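Local coordinates for protein fusolin (Anomala cuprea entomopoxvirus, PDB 4YN1) that forms the in vivo crystalline spindles that enhance viral virulence and probably acts on chitin as a lytic polysaccharide monooxygenase, at residues A[147-152]-A[211-216]. Residues are numbered along the deposited sequence; the frame is centred on the assembly and turned at random.
With NAG (2-acetamido-2-deoxy-beta-D-glucopyranose), chain B.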
ATOM      1  N   SER A 147      20.511  -0.616   6.038  1.00 15.02           N
ATOM      2  CA  SER A 147      19.389  -0.280   5.177  1.00 14.35           C
ATOM      3  C   SER A 147      18.821   1.050   5.596  1.00 16.83           C
ATOM      4  O   SER A 147      19.180   1.575   6.658  1.00 17.63           O
ATOM      5  CB  SER A 147      18.311  -1.368   5.281  1.00 19.36           C
ATOM      6  OG  SER A 147      17.713  -1.305   6.567  1.00 25.46           O
ATOM      7  N   TYR A 148      17.886   1.579   4.796  1.00 13.05           N
ATOM      8  CA  TYR A 148      17.234   2.838   5.100  1.00 12.31           C
ATOM      9  C   TYR A 148      15.825   2.851   4.547  1.00 11.38           C
ATOM     10  O   TYR A 148      15.466   1.989   3.755  1.00 12.09           O
ATOM     11  CB  TYR A 148      18.046   4.060   4.625  1.00 12.57           C
ATOM     12  CG  TYR A 148      18.135   4.189   3.121  1.00 13.77           C
ATOM     13  CD1 TYR A 148      18.907   3.312   2.376  1.00 14.58           C
ATOM     14  CD2 TYR A 148      17.462   5.204   2.441  1.00 13.80           C
ATOM     15  CE1 TYR A 148      19.076   3.474   1.012  1.00 13.96           C
ATOM     16  CE2 TYR A 148      17.539   5.312   1.052  1.00 15.33           C
ATOM     17  CZ  TYR A 148      18.380   4.462   0.344  1.00 18.97           C
ATOM     18  OH  TYR A 148      18.486   4.479  -1.018  1.00 17.34           O
ATOM     19  N   PHE A 149      15.028   3.754   5.042  1.00 11.24           N
ATOM     20  CA  PHE A 149      13.622   3.896   4.649  1.00 10.90           C
ATOM     21  C   PHE A 149      13.370   5.230   4.002  1.00 14.28           C
ATOM     22  O   PHE A 149      13.801   6.258   4.532  1.00 16.25           O
ATOM     23  CB  PHE A 149      12.695   3.829   5.872  1.00 12.16           C
ATOM     24  CG  PHE A 149      12.500   2.443   6.430  1.00 13.07           C
ATOM     25  CD1 PHE A 149      13.370   1.934   7.374  1.00 14.96           C
ATOM     26  CD2 PHE A 149      11.484   1.626   5.959  1.00 13.34           C
ATOM     27  CE1 PHE A 149      13.194   0.648   7.892  1.00 15.78           C
ATOM     28  CE2 PHE A 149      11.310   0.332   6.468  1.00 16.05           C
ATOM     29  CZ  PHE A 149      12.139  -0.134   7.463  1.00 13.33           C
ATOM     30  N   GLU A 150      12.568   5.219   2.940  1.00 10.74           N
ATOM     31  CA  GLU A 150      11.999   6.397   2.331  1.00  9.81           C
ATOM     32  C   GLU A 150      10.479   6.233   2.342  1.00 12.41           C
ATOM     33  O   GLU A 150       9.982   5.127   2.095  1.00 14.76           O
ATOM     34  CB  GLU A 150      12.456   6.539   0.870  1.00 11.23           C
ATOM     35  CG  GLU A 150      13.915   6.953   0.784  1.00 15.50           C
ATOM     36  CD  GLU A 150      14.467   7.070  -0.621  1.00 26.21           C
ATOM     37  OE1 GLU A 150      13.769   6.665  -1.577  1.00 19.02           O
ATOM     38  OE2 GLU A 150      15.636   7.495  -0.764  1.00 21.40           O
ATOM     39  N   VAL A 151       9.761   7.300   2.674  1.00 10.13           N
ATOM     40  CA  VAL A 151       8.311   7.289   2.649  1.00  8.47           C
ATOM     41  C   VAL A 151       7.809   8.412   1.788  1.00 13.60           C
ATOM     42  O   VAL A 151       8.275   9.541   1.903  1.00 11.06           O
ATOM     43  CB  VAL A 151       7.673   7.334   4.040  1.00  9.46           C
ATOM     44  CG1 VAL A 151       6.171   7.119   3.934  1.00  8.39           C
ATOM     45  CG2 VAL A 151       8.301   6.289   4.974  1.00  9.76           C
ATOM     46  N   TYR A 152       6.876   8.087   0.901  1.00 10.85           N
ATOM     47  CA  TYR A 152       6.278   9.059  -0.001  1.00 10.67           C
ATOM     48  C   TYR A 152       4.805   9.094   0.238  1.00 13.96           C
ATOM     49  O   TYR A 152       4.245   8.106   0.692  1.00 12.55           O
ATOM     50  CB  TYR A 152       6.508   8.668  -1.455  1.00 10.69           C
ATOM     51  CG  TYR A 152       7.962   8.546  -1.839  1.00 13.12           C
ATOM     52  CD1 TYR A 152       8.687   7.392  -1.550  1.00 15.46           C
ATOM     53  CD2 TYR A 152       8.607   9.564  -2.538  1.00 13.46           C
ATOM     54  CE1 TYR A 152      10.047   7.300  -1.843  1.00 14.85           C
ATOM     55  CE2 TYR A 152       9.959   9.475  -2.857  1.00 13.59           C
ATOM     56  CZ  TYR A 152      10.682   8.352  -2.487  1.00 19.71           C
ATOM     57  OH  TYR A 152      12.025   8.294  -2.777  1.00 19.54           O
ATOM     58  N   ILE A 211       0.255   6.112   0.902  1.00  8.13           N
ATOM     59  CA  ILE A 211       1.566   6.242   1.529  1.00  9.11           C
ATOM     60  C   ILE A 211       2.384   5.115   0.876  1.00 13.08           C
ATOM     61  O   ILE A 211       1.934   3.957   0.833  1.00  9.92           O
ATOM     62  CB  ILE A 211       1.563   6.126   3.054  1.00 11.37           C
ATOM     63  CG1 ILE A 211       0.651   7.197   3.709  1.00 14.68           C
ATOM     64  CG2 ILE A 211       2.995   6.145   3.602  1.00 12.39           C
ATOM     65  CD1 ILE A 211       0.349   6.965   5.216  1.00 18.72           C
ATOM     66  N   TYR A 212       3.527   5.453   0.300  1.00  9.42           N
ATOM     67  CA  TYR A 212       4.345   4.474  -0.408  1.00  8.01           C
ATOM     68  C   TYR A 212       5.647   4.359   0.344  1.00 11.81           C
ATOM     69  O   TYR A 212       6.342   5.367   0.515  1.00  9.09           O
ATOM     70  CB  TYR A 212       4.595   4.919  -1.831  1.00  9.84           C
ATOM     71  CG  TYR A 212       5.195   3.865  -2.722  1.00  9.67           C
ATOM     72  CD1 TYR A 212       4.523   2.670  -2.965  1.00 11.67           C
ATOM     73  CD2 TYR A 212       6.327   4.130  -3.473  1.00 10.13           C
ATOM     74  CE1 TYR A 212       5.008   1.737  -3.858  1.00  9.98           C
ATOM     75  CE2 TYR A 212       6.817   3.198  -4.393  1.00 11.26           C
ATOM     76  CZ  TYR A 212       6.186   1.983  -4.545  1.00 13.64           C
ATOM     77  OH  TYR A 212       6.653   1.090  -5.477  1.00 12.33           O
ATOM     78  N   VAL A 213       5.894   3.177   0.900  1.00  9.27           N
ATOM     79  CA  VAL A 213       7.036   2.898   1.757  1.00  9.23           C
ATOM     80  C   VAL A 213       8.079   2.100   1.004  1.00 13.06           C
ATOM     81  O   VAL A 213       7.783   1.027   0.465  1.00 10.03           O
ATOM     82  CB  VAL A 213       6.592   2.172   3.028  1.00 10.69           C
ATOM     83  CG1 VAL A 213       7.804   1.844   3.912  1.00 12.33           C
ATOM     84  CG2 VAL A 213       5.556   2.999   3.806  1.00 10.67           C
ATOM     85  N   ARG A 214       9.323   2.572   1.077  1.00 10.14           N
ATOM     86  CA  ARG A 214      10.449   1.926   0.445  1.00 10.48           C
ATOM     87  C   ARG A 214      11.469   1.583   1.536  1.00 12.50           C
ATOM     88  O   ARG A 214      11.912   2.475   2.259  1.00 11.92           O
ATOM     89  CB  ARG A 214      11.072   2.861  -0.587  1.00 12.07           C
ATOM     90  CG  ARG A 214      12.352   2.308  -1.231  1.00 14.22           C
ATOM     91  CD  ARG A 214      12.954   3.337  -2.169  1.00 14.67           C
ATOM     92  NE  ARG A 214      14.119   2.779  -2.838  1.00 17.58           N
ATOM     93  CZ  ARG A 214      15.252   3.413  -3.127  1.00 21.57           C
ATOM     94  NH1 ARG A 214      15.376   4.708  -2.901  1.00 16.23           N
ATOM     95  NH2 ARG A 214      16.245   2.765  -3.704  1.00 14.69           N
ATOM     96  N   TRP A 215      11.823   0.299   1.656  1.00 11.91           N
ATOM     97  CA  TRP A 215      12.867  -0.151   2.585  1.00 11.59           C
ATOM     98  C   TRP A 215      13.996  -0.618   1.685  1.00 14.93           C
ATOM     99  O   TRP A 215      13.856  -1.647   1.044  1.00 13.56           O
ATOM    100  CB  TRP A 215      12.382  -1.334   3.443  1.00 11.27           C
ATOM    101  CG  TRP A 215      13.389  -1.788   4.453  1.00 12.82           C
ATOM    102  CD1 TRP A 215      14.316  -1.017   5.088  1.00 15.48           C
ATOM    103  CD2 TRP A 215      13.412  -3.063   5.111  1.00 12.84           C
ATOM    104  NE1 TRP A 215      14.962  -1.756   6.053  1.00 15.20           N
ATOM    105  CE2 TRP A 215      14.440  -3.020   6.073  1.00 16.60           C
ATOM    106  CE3 TRP A 215      12.748  -4.280   4.895  1.00 14.29           C
ATOM    107  CZ2 TRP A 215      14.729  -4.108   6.917  1.00 15.79           C
ATOM    108  CZ3 TRP A 215      12.998  -5.329   5.775  1.00 16.03           C
ATOM    109  CH2 TRP A 215      14.025  -5.257   6.718  1.00 16.70           C
ATOM    110  N   GLN A 216      15.113   0.131   1.636  1.00 12.55           N
ATOM    111  CA  GLN A 216      16.198  -0.166   0.715  1.00 10.48           C
ATOM    112  C   GLN A 216      17.427  -0.706   1.440  1.00 12.69           C
ATOM    113  O   GLN A 216      17.921  -0.048   2.346  1.00 14.00           O
ATOM    114  CB  GLN A 216      16.547   1.137  -0.020  1.00 12.74           C
ATOM    115  CG  GLN A 216      17.692   1.050  -1.041  1.00 12.60           C
ATOM    116  CD  GLN A 216      17.463   0.009  -2.117  1.00 21.57           C
ATOM    117  OE1 GLN A 216      16.499   0.050  -2.884  1.00 16.00           O
ATOM    118  NE2 GLN A 216      18.346  -0.939  -2.252  1.00 15.51           N
TER
HETATM  119  C1  NAG B   1      17.756   9.968   0.928  1.00 18.31           C
HETATM  120  C2  NAG B   1      17.874  10.471  -0.507  1.00 19.96           C
HETATM  121  C3  NAG B   1      19.171   9.924  -1.104  1.00 22.21           C
HETATM  122  C4  NAG B   1      20.359  10.310  -0.233  1.00 25.02           C
HETATM  123  C5  NAG B   1      20.108   9.864   1.206  1.00 23.17           C
HETATM  124  C6  NAG B   1      21.187  10.291   2.180  1.00 26.72           C
HETATM  125  C7  NAG B   1      15.982  10.816  -2.016  1.00 24.54           C
HETATM  126  C8  NAG B   1      14.805  10.179  -2.695  1.00 22.62           C
HETATM  127  N2  NAG B   1      16.730  10.010  -1.273  1.00 17.83           N
HETATM  128  O3  NAG B   1      19.333  10.402  -2.440  1.00 20.37           O
HETATM  129  O4  NAG B   1      21.537   9.670  -0.706  1.00 27.42           O
HETATM  130  O5  NAG B   1      18.884  10.459   1.662  1.00 21.16           O
HETATM  131  O6  NAG B   1      21.375  11.702   2.160  1.00 31.32           O
HETATM  132  O7  NAG B   1      16.250  12.005  -2.151  1.00 24.23           O
HETATM  133  O   HOH W   1      17.537   6.689  -2.337  1.00 19.53           O
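Glu150 and Arg214 reach out side by side from an antiparallel pair of strands, 147-152 and 211-216, in the beta-sandwich core of the lytic polysaccharide monooxygenase fold. Paired backbone bonds at Tyr148–Gln216, Glu150–Arg214 and Tyr152–Tyr212 hold the register, and strands 170-176 and 223-234 continue the sheet beyond the pair. The side chains of these six residues share one face.

Arg214 starts with CB 3.7 Å from Glu150 O. CG lies anti to the backbone N (chi1 175°) and the chain stays extended to NE, which carries CD past Glu150 OE1 at 3.5 Å. NE is bonded to the hydroxyl of Tyr226. At the tip, NH1 forms a salt bridge of 2.9 Å to Glu150 OE1, which lies in the guanidinium plane, while NH2 donates to Gln216 OE1 and Phe77 O. NH1 meets OE1 from above the carboxylate plane and Tyr152 OH donates to it from the other side at 2.7 Å; these two bonds, with those at OE2, would restrain the group's rotation. OE2 accepts from N2 of the N-acetylglucosamine at 2.8 Å and from a water that also joins Arg214 NH1 and Tyr148 OH. Arg214 is thus a second-shell residue that would help to orient the carboxylate.

The other face, bearing Phe149, Val151, Val213 and Trp215, is largely apolar. There the Phe149 ring and the five-membered ring of Trp215 form an offset stack, their planes 6° apart, and Phe138 and Tyr196 pack against both. Trp215 NE1 donates to Ser147 OG at 2.8 Å, a bent bond whose acceptor sits 29° out of the indole plane.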